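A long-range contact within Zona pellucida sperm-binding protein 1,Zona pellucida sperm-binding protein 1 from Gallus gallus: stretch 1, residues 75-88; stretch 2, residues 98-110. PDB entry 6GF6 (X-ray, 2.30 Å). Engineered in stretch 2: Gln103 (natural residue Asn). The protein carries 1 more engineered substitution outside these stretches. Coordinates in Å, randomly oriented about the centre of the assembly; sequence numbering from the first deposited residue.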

ATOM      1  N   LEU B  75     -14.529  -7.467  -8.948  1.00 44.07           N
ATOM      2  CA  LEU B  75     -15.900  -7.578  -9.413  1.00 44.66           C
ATOM      3  C   LEU B  75     -16.839  -7.653  -8.219  1.00 45.57           C
ATOM      4  O   LEU B  75     -16.440  -8.020  -7.113  1.00 42.63           O
ATOM      5  CB  LEU B  75     -16.090  -8.815 -10.302  1.00 45.99           C
ATOM      6  CG  LEU B  75     -15.182  -8.945 -11.535  1.00 48.96           C
ATOM      7  CD1 LEU B  75     -15.307 -10.335 -12.147  1.00 49.70           C
ATOM      8  CD2 LEU B  75     -15.498  -7.880 -12.582  1.00 48.26           C
ATOM      9  N   VAL B  76     -18.087  -7.263  -8.450  1.00 49.28           N
ATOM     10  CA  VAL B  76     -19.155  -7.425  -7.475  1.00 52.64           C
ATOM     11  C   VAL B  76     -20.004  -8.614  -7.908  1.00 60.32           C
ATOM     12  O   VAL B  76     -20.607  -8.597  -8.988  1.00 60.38           O
ATOM     13  CB  VAL B  76     -19.997  -6.147  -7.352  1.00 50.59           C
ATOM     14  CG1 VAL B  76     -21.125  -6.347  -6.335  1.00 52.77           C
ATOM     15  CG2 VAL B  76     -19.098  -4.959  -6.991  1.00 44.21           C
ATOM     16  N   LYS B  77     -20.043  -9.649  -7.070  1.00 66.94           N
ATOM     17  CA  LYS B  77     -20.819 -10.853  -7.333  1.00 76.48           C
ATOM     18  C   LYS B  77     -21.507 -11.274  -6.046  1.00 81.61           C
ATOM     19  O   LYS B  77     -20.851 -11.438  -5.013  1.00 81.16           O
ATOM     20  CB  LYS B  77     -19.942 -11.999  -7.856  1.00 79.95           C
ATOM     21  CG  LYS B  77     -19.259 -11.717  -9.188  1.00 81.65           C
ATOM     22  CD  LYS B  77     -18.306 -12.845  -9.581  1.00 82.71           C
ATOM     23  CE  LYS B  77     -19.055 -14.133  -9.897  1.00 86.15           C
ATOM     24  NZ  LYS B  77     -18.167 -15.180 -10.480  1.00 85.65           N
ATOM     25  N   ASP B  78     -22.827 -11.442  -6.110  1.00 87.66           N
ATOM     26  CA  ASP B  78     -23.613 -11.853  -4.949  1.00 91.34           C
ATOM     27  C   ASP B  78     -23.394 -10.896  -3.781  1.00 82.17           C
ATOM     28  O   ASP B  78     -23.239 -11.314  -2.633  1.00 80.91           O
ATOM     29  CB  ASP B  78     -23.280 -13.289  -4.540  1.00100.84           C
ATOM     30  CG  ASP B  78     -23.666 -14.299  -5.600  1.00110.86           C
ATOM     31  OD1 ASP B  78     -24.425 -13.933  -6.522  1.00115.42           O
ATOM     32  OD2 ASP B  78     -23.218 -15.463  -5.508  1.00113.60           O
ATOM     33  N   GLY B  79     -23.365  -9.600  -4.078  1.00 75.60           N
ATOM     34  CA  GLY B  79     -23.162  -8.609  -3.032  1.00 69.72           C
ATOM     35  C   GLY B  79     -21.836  -8.741  -2.317  1.00 63.72           C
ATOM     36  O   GLY B  79     -21.765  -8.525  -1.102  1.00 63.53           O
ATOM     37  N   ARG B  80     -20.783  -9.119  -3.040  1.00 57.56           N
ATOM     38  CA  ARG B  80     -19.465  -9.286  -2.447  1.00 53.67           C
ATOM     39  C   ARG B  80     -18.403  -8.898  -3.467  1.00 48.84           C
ATOM     40  O   ARG B  80     -18.621  -8.996  -4.676  1.00 48.50           O
ATOM     41  CB  ARG B  80     -19.248 -10.725  -1.957  1.00 56.12           C
ATOM     42  CG  ARG B  80     -20.178 -11.134  -0.821  1.00 61.96           C
ATOM     43  CD  ARG B  80     -19.856 -12.523  -0.300  1.00 66.77           C
ATOM     44  NE  ARG B  80     -20.062 -13.556  -1.312  1.00 72.49           N
ATOM     45  CZ  ARG B  80     -19.784 -14.845  -1.135  1.00 77.03           C
ATOM     46  NH1 ARG B  80     -20.003 -15.715  -2.114  1.00 79.71           N
ATOM     47  NH2 ARG B  80     -19.283 -15.269   0.019  1.00 78.37           N
ATOM     48  N   TYR B  81     -17.269  -8.409  -2.966  1.00 46.10           N
ATOM     49  CA  TYR B  81     -16.115  -8.134  -3.815  1.00 43.49           C
ATOM     50  C   TYR B  81     -15.390  -9.430  -4.134  1.00 41.23           C
ATOM     51  O   TYR B  81     -15.167 -10.259  -3.246  1.00 40.66           O
ATOM     52  CB  TYR B  81     -15.141  -7.178  -3.132  1.00 36.39           C
ATOM     53  CG  TYR B  81     -15.695  -5.816  -2.811  1.00 40.23           C
ATOM     54  CD1 TYR B  81     -15.965  -4.903  -3.817  1.00 39.47           C
ATOM     55  CD2 TYR B  81     -15.937  -5.434  -1.496  1.00 40.52           C
ATOM     56  CE1 TYR B  81     -16.465  -3.651  -3.525  1.00 40.18           C
ATOM     57  CE2 TYR B  81     -16.435  -4.188  -1.201  1.00 37.19           C
ATOM     58  CZ  TYR B  81     -16.696  -3.303  -2.219  1.00 40.29           C
ATOM     59  OH  TYR B  81     -17.193  -2.060  -1.932  1.00 43.21           O
ATOM     60  N   VAL B  82     -15.025  -9.607  -5.401  1.00 40.00           N
ATOM     61  CA  VAL B  82     -14.335 -10.808  -5.854  1.00 40.08           C
ATOM     62  C   VAL B  82     -13.128 -10.402  -6.691  1.00 41.11           C
ATOM     63  O   VAL B  82     -13.258  -9.638  -7.655  1.00 43.28           O
ATOM     64  CB  VAL B  82     -15.268 -11.732  -6.655  1.00 39.29           C
ATOM     65  CG1 VAL B  82     -14.523 -12.991  -7.093  1.00 39.40           C
ATOM     66  CG2 VAL B  82     -16.485 -12.095  -5.811  1.00 42.50           C
ATOM     67  N   LEU B  83     -11.962 -10.936  -6.337  1.00 40.02           N
ATOM     68  CA  LEU B  83     -10.733 -10.723  -7.090  1.00 38.84           C
ATOM     69  C   LEU B  83     -10.032 -12.061  -7.220  1.00 39.75           C
ATOM     70  O   LEU B  83      -9.752 -12.718  -6.212  1.00 40.92           O
ATOM     71  CB  LEU B  83      -9.819  -9.711  -6.399  1.00 35.79           C
ATOM     72  CG  LEU B  83      -8.515  -9.389  -7.135  1.00 36.59           C
ATOM     73  CD1 LEU B  83      -8.785  -8.691  -8.452  1.00 34.66           C
ATOM     74  CD2 LEU B  83      -7.617  -8.537  -6.276  1.00 30.34           C
ATOM     75  N   ARG B  84      -9.753 -12.454  -8.456  1.00 38.22           N
ATOM     76  CA  ARG B  84      -9.082 -13.710  -8.753  1.00 39.51           C
ATOM     77  C   ARG B  84      -7.614 -13.441  -9.045  1.00 37.95           C
ATOM     78  O   ARG B  84      -7.285 -12.552  -9.838  1.00 41.44           O
ATOM     79  CB  ARG B  84      -9.752 -14.414  -9.933  1.00 46.58           C
ATOM     80  CG  ARG B  84     -11.132 -14.963  -9.592  1.00 52.94           C
ATOM     81  CD  ARG B  84     -11.833 -15.629 -10.770  1.00 59.18           C
ATOM     82  NE  ARG B  84     -10.996 -16.622 -11.450  1.00 60.39           N
ATOM     83  CZ  ARG B  84     -10.578 -16.537 -12.711  1.00 61.50           C
ATOM     84  NH1 ARG B  84     -10.906 -15.502 -13.479  1.00 61.18           N
ATOM     85  NH2 ARG B  84      -9.826 -17.504 -13.215  1.00 61.77           N
ATOM     86  N   VAL B  85      -6.741 -14.185  -8.374  1.00 36.01           N
ATOM     87  CA  VAL B  85      -5.300 -13.999  -8.460  1.00 35.53           C
ATOM     88  C   VAL B  85      -4.665 -15.352  -8.721  1.00 38.37           C
ATOM     89  O   VAL B  85      -5.105 -16.368  -8.176  1.00 41.84           O
ATOM     90  CB  VAL B  85      -4.721 -13.378  -7.170  1.00 35.05           C
ATOM     91  CG1 VAL B  85      -3.208 -13.229  -7.278  1.00 32.52           C
ATOM     92  CG2 VAL B  85      -5.364 -12.029  -6.888  1.00 31.11           C
ATOM     93  N   GLN B  86      -3.630 -15.366  -9.553  1.00 39.95           N
ATOM     94  CA  GLN B  86      -2.830 -16.558  -9.791  1.00 44.08           C
ATOM     95  C   GLN B  86      -1.500 -16.419  -9.068  1.00 40.23           C
ATOM     96  O   GLN B  86      -0.852 -15.370  -9.151  1.00 37.90           O
ATOM     97  CB  GLN B  86      -2.600 -16.779 -11.287  1.00 54.59           C
ATOM     98  CG  GLN B  86      -1.880 -18.080 -11.609  1.00 67.16           C
ATOM     99  CD  GLN B  86      -1.552 -18.216 -13.079  1.00 78.52           C
ATOM    100  OE1 GLN B  86      -1.665 -17.260 -13.842  1.00 84.08           O
ATOM    101  NE2 GLN B  86      -1.130 -19.408 -13.481  1.00 85.39           N
ATOM    102  N   LEU B  87      -1.116 -17.461  -8.338  1.00 41.74           N
ATOM    103  CA  LEU B  87       0.185 -17.544  -7.685  1.00 43.68           C
ATOM    104  C   LEU B  87       1.035 -18.542  -8.445  1.00 45.64           C
ATOM    105  O   LEU B  87       0.626 -19.694  -8.629  1.00 46.48           O
ATOM    106  CB  LEU B  87       0.059 -17.976  -6.227  1.00 46.07           C
ATOM    107  CG  LEU B  87      -0.711 -17.055  -5.293  1.00 48.13           C
ATOM    108  CD1 LEU B  87      -2.186 -17.291  -5.459  1.00 51.12           C
ATOM    109  CD2 LEU B  87      -0.293 -17.306  -3.855  1.00 50.23           C
ATOM    110  N   GLU B  88       2.204 -18.105  -8.885  1.00 45.52           N
ATOM    111  CA  GLU B  88       3.146 -18.968  -9.582  1.00 46.27           C
ATOM    112  C   GLU B  88       4.334 -19.186  -8.660  1.00 46.70           C
ATOM    113  O   GLU B  88       5.140 -18.274  -8.450  1.00 47.55           O
ATOM    114  CB  GLU B  88       3.577 -18.359 -10.910  1.00 49.84           C
ATOM    115  CG  GLU B  88       2.464 -18.322 -11.933  1.00 52.07           C
ATOM    116  CD  GLU B  88       2.954 -17.992 -13.323  1.00 55.70           C
ATOM    117  OE1 GLU B  88       4.026 -17.360 -13.455  1.00 55.89           O
ATOM    118  OE2 GLU B  88       2.251 -18.361 -14.285  1.00 62.04           O
TER
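Stretch 2 98-110: ASYEVQMTCPRPA

Within stretch 2, Ala98 to Pro107 belong to an extended β-strand that begins earlier in the chain and lies edge to edge along the strand Arg80-Glu88, antiparallel to it: the N-to-C directions differ by 162° and the axes approach to 4.6 Å. The register is regular, from Glu88 opposite Ser99 to Tyr81 opposite Cys106. Hydrogen-bonded pairs alternate with non-hydrogen-bonded ones, the former bonding in both directions: Leu87 N to Tyr100 O is 2.7 Å and Tyr100 N to Leu87 O 2.8 Å, and the pattern repeats at Val85 with Val102, Leu83 with Met104, and Tyr81 with Cys106. In the non-hydrogen-bonded pairs the CA atoms come closer, 4.4 Å between Arg84 CA and Gln103 CA against 5.4 Å between Val85 CA and Val102 CA, and CA-H groups turn to carbonyls, as at Val82 CA and Met104 O (3.3 Å).

Leu87, Val85, Leu83 and Tyr81 share one face with Tyr100, Val102, Met104 and Cys106. Here packing is partly diagonal: the Leu87 CD1 methyl fills the hollow beside Val85 and Val102, 4.6 Å from Val85 CG1 and 3.5 Å from Val102 CG2. Val85 CG2 meets Met104 SD at 4.2 Å, while Leu87 CB and Tyr100 CB sit side by side at 4.3 Å.

The other face carries Glu88, Gln86, Arg84 and Val82 beside Ser99, Glu101, Gln103 and Thr105. The Arg84 CA-CB bond points out to this face, but the end of its side chain comes nearer to stretch 2, with chi3 in p, and Glu101 OE2 meets the guanidinium at its edge in a salt bridge, 2.9 Å from Arg84 NH2 and 3.1 Å from Arg84 NE. Gln86 extends with chi1 and chi2 both t and donates from NE2 to Ser99 OG at 2.7 Å. The engineered Gln103 lays its aliphatic portion against both neighbours, CG being 3.4 Å from Val82 CG1 and 3.8 Å from Arg84 CG. Farther along, Thr105 CG2 lies over one face of the Arg80 guanidinium, 3.3 Å from Arg80 CZ.

In the last pair, Arg80 CA and Pro107 CA are 4.7 Å apart, but the side chains diverge and Pro107 points away. Past it, Arg108 points its CA-CB bond toward stretch 1 and, extended through chi1 to chi3 (all t), fills the space between Tyr81 and Val76. Arg108 CG rests over the Tyr81 ring, 4.0 Å from its centroid in a CH-π contact, Arg108 CD touches Val76 CG1 at 3.7 Å, and Val76 CG2 covers one face of the guanidinium. A weak hydrogen bond, Arg108 N to Gly79 O at 3.4 Å, ties the backbone to the turn where Gly79 adopts positive phi.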

ATOM      1  N   ALA B  98       4.880 -24.624  -9.422  1.00 51.56           N
ATOM      2  CA  ALA B  98       3.468 -24.890  -9.195  1.00 53.13           C
ATOM      3  C   ALA B  98       2.677 -23.624  -9.469  1.00 50.15           C
ATOM      4  O   ALA B  98       3.199 -22.509  -9.378  1.00 52.60           O
ATOM      5  CB  ALA B  98       3.208 -25.385  -7.769  1.00 46.12           C
ATOM      6  N   SER B  99       1.405 -23.811  -9.801  1.00 48.62           N
ATOM      7  CA  SER B  99       0.512 -22.704 -10.097  1.00 47.63           C
ATOM      8  C   SER B  99      -0.776 -22.874  -9.306  1.00 49.05           C
ATOM      9  O   SER B  99      -1.382 -23.953  -9.317  1.00 49.50           O
ATOM     10  CB  SER B  99       0.223 -22.627 -11.593  1.00 53.49           C
ATOM     11  OG  SER B  99      -0.567 -21.498 -11.890  1.00 55.70           O
ATOM     12  N   TYR B 100      -1.178 -21.816  -8.604  1.00 44.77           N
ATOM     13  CA  TYR B 100      -2.382 -21.832  -7.793  1.00 46.50           C
ATOM     14  C   TYR B 100      -3.271 -20.661  -8.186  1.00 44.81           C
ATOM     15  O   TYR B 100      -2.789 -19.584  -8.547  1.00 40.85           O
ATOM     16  CB  TYR B 100      -2.067 -21.767  -6.286  1.00 48.73           C
ATOM     17  CG  TYR B 100      -1.006 -22.744  -5.821  1.00 55.91           C
ATOM     18  CD1 TYR B 100       0.344 -22.498  -6.044  1.00 58.29           C
ATOM     19  CD2 TYR B 100      -1.356 -23.918  -5.162  1.00 60.82           C
ATOM     20  CE1 TYR B 100       1.315 -23.388  -5.621  1.00 62.28           C
ATOM     21  CE2 TYR B 100      -0.393 -24.815  -4.737  1.00 64.74           C
ATOM     22  CZ  TYR B 100       0.943 -24.547  -4.971  1.00 66.46           C
ATOM     23  OH  TYR B 100       1.909 -25.439  -4.551  1.00 71.57           O
ATOM     24  N   GLU B 101      -4.576 -20.887  -8.116  1.00 46.58           N
ATOM     25  CA  GLU B 101      -5.571 -19.861  -8.380  1.00 47.87           C
ATOM     26  C   GLU B 101      -6.393 -19.653  -7.119  1.00 48.06           C
ATOM     27  O   GLU B 101      -6.812 -20.622  -6.478  1.00 49.70           O
ATOM     28  CB  GLU B 101      -6.485 -20.248  -9.537  1.00 53.22           C
ATOM     29  CG  GLU B 101      -7.575 -19.232  -9.801  1.00 57.03           C
ATOM     30  CD  GLU B 101      -8.397 -19.566 -11.027  1.00 64.70           C
ATOM     31  OE1 GLU B 101      -7.811 -20.022 -12.036  1.00 68.39           O
ATOM     32  OE2 GLU B 101      -9.633 -19.376 -10.974  1.00 68.10           O
ATOM     33  N   VAL B 102      -6.630 -18.390  -6.772  1.00 48.92           N
ATOM     34  CA  VAL B 102      -7.350 -18.035  -5.557  1.00 50.09           C
ATOM     35  C   VAL B 102      -8.412 -17.011  -5.907  1.00 48.00           C
ATOM     36  O   VAL B 102      -8.121 -16.009  -6.571  1.00 45.91           O
ATOM     37  CB  VAL B 102      -6.410 -17.461  -4.480  1.00 54.45           C
ATOM     38  CG1 VAL B 102      -7.171 -17.213  -3.181  1.00 56.43           C
ATOM     39  CG2 VAL B 102      -5.239 -18.383  -4.237  1.00 58.01           C
ATOM     40  N   GLN B 103      -9.624 -17.234  -5.413  1.00 47.91           N
ATOM     41  CA  GLN B 103     -10.722 -16.289  -5.547  1.00 50.23           C
ATOM     42  C   GLN B 103     -10.921 -15.642  -4.184  1.00 45.21           C
ATOM     43  O   GLN B 103     -11.463 -16.266  -3.268  1.00 48.98           O
ATOM     44  CB  GLN B 103     -11.990 -16.990  -6.032  1.00 57.28           C
ATOM     45  CG  GLN B 103     -13.069 -16.037  -6.531  1.00 64.75           C
ATOM     46  CD  GLN B 103     -14.340 -16.749  -6.974  1.00 73.55           C
ATOM     47  OE1 GLN B 103     -14.849 -16.509  -8.070  1.00 78.40           O
ATOM     48  NE2 GLN B 103     -14.862 -17.619  -6.118  1.00 76.63           N
ATOM     49  N   MET B 104     -10.483 -14.396  -4.051  1.00 40.26           N
ATOM     50  CA  MET B 104     -10.647 -13.661  -2.808  1.00 39.72           C
ATOM     51  C   MET B 104     -12.050 -13.072  -2.785  1.00 41.33           C
ATOM     52  O   MET B 104     -12.392 -12.221  -3.616  1.00 42.29           O
ATOM     53  CB  MET B 104      -9.574 -12.581  -2.679  1.00 41.05           C
ATOM     54  CG  MET B 104      -8.150 -13.135  -2.672  1.00 43.47           C
ATOM     55  SD  MET B 104      -6.865 -11.900  -2.990  1.00 52.26           S
ATOM     56  CE  MET B 104      -6.810 -11.010  -1.447  1.00 46.46           C
ATOM     57  N   THR B 105     -12.860 -13.532  -1.837  1.00 38.45           N
ATOM     58  CA  THR B 105     -14.249 -13.120  -1.701  1.00 40.98           C
ATOM     59  C   THR B 105     -14.399 -12.396  -0.373  1.00 39.08           C
ATOM     60  O   THR B 105     -14.073 -12.949   0.682  1.00 40.61           O
ATOM     61  CB  THR B 105     -15.183 -14.330  -1.778  1.00 45.78           C
ATOM     62  OG1 THR B 105     -14.967 -15.021  -3.013  1.00 48.21           O
ATOM     63  CG2 THR B 105     -16.632 -13.900  -1.706  1.00 46.57           C
ATOM     64  N   CYS B 106     -14.859 -11.151  -0.431  1.00 38.62           N
ATOM     65  CA  CYS B 106     -14.952 -10.323   0.757  1.00 40.08           C
ATOM     66  C   CYS B 106     -16.316  -9.650   0.794  1.00 41.58           C
ATOM     67  O   CYS B 106     -16.888  -9.343  -0.259  1.00 41.29           O
ATOM     68  CB  CYS B 106     -13.837  -9.268   0.802  1.00 40.67           C
ATOM     69  SG  CYS B 106     -12.186  -9.994   1.029  1.00 40.63           S
ATOM     70  N   PRO B 107     -16.883  -9.457   1.980  1.00 45.66           N
ATOM     71  CA  PRO B 107     -18.243  -8.925   2.055  1.00 49.92           C
ATOM     72  C   PRO B 107     -18.315  -7.495   1.550  1.00 50.61           C
ATOM     73  O   PRO B 107     -17.361  -6.722   1.651  1.00 48.43           O
ATOM     74  CB  PRO B 107     -18.572  -9.011   3.549  1.00 49.29           C
ATOM     75  CG  PRO B 107     -17.257  -8.957   4.225  1.00 48.52           C
ATOM     76  CD  PRO B 107     -16.293  -9.652   3.316  1.00 46.74           C
ATOM     77  N   ARG B 108     -19.474  -7.155   1.006  1.00 51.95           N
ATOM     78  CA  ARG B 108     -19.770  -5.818   0.525  1.00 51.05           C
ATOM     79  C   ARG B 108     -21.069  -5.336   1.161  1.00 51.44           C
ATOM     80  O   ARG B 108     -21.974  -6.138   1.402  1.00 53.35           O
ATOM     81  CB  ARG B 108     -19.898  -5.822  -1.007  1.00 53.03           C
ATOM     82  CG  ARG B 108     -20.141  -4.479  -1.660  1.00 53.97           C
ATOM     83  CD  ARG B 108     -20.212  -4.641  -3.172  1.00 56.36           C
ATOM     84  NE  ARG B 108     -20.330  -3.361  -3.868  1.00 59.04           N
ATOM     85  CZ  ARG B 108     -21.480  -2.798  -4.231  1.00 62.04           C
ATOM     86  NH1 ARG B 108     -22.642  -3.394  -3.978  1.00 62.77           N
ATOM     87  NH2 ARG B 108     -21.467  -1.630  -4.855  1.00 63.32           N
ATOM     88  N   PRO B 109     -21.197  -4.039   1.418  1.00 50.45           N
ATOM     89  CA  PRO B 109     -22.402  -3.564   2.110  1.00 52.54           C
ATOM     90  C   PRO B 109     -23.568  -3.312   1.170  1.00 55.60           C
ATOM     91  O   PRO B 109     -23.422  -2.654   0.134  1.00 60.60           O
ATOM     92  CB  PRO B 109     -21.924  -2.268   2.774  1.00 48.89           C
ATOM     93  CG  PRO B 109     -20.871  -1.765   1.886  1.00 47.64           C
ATOM     94  CD  PRO B 109     -20.188  -2.973   1.295  1.00 48.48           C
ATOM     95  N   ALA B 110     -24.731  -3.854   1.511  1.00 76.75           N
ATOM     96  CA  ALA B 110     -25.953  -3.495   0.809  1.00 71.90           C
ATOM     97  C   ALA B 110     -26.395  -2.104   1.249  1.00 77.85           C
ATOM     98  O   ALA B 110     -26.442  -1.807   2.444  1.00 77.40           O
ATOM     99  CB  ALA B 110     -27.046  -4.522   1.092  1.00 71.88           C
TER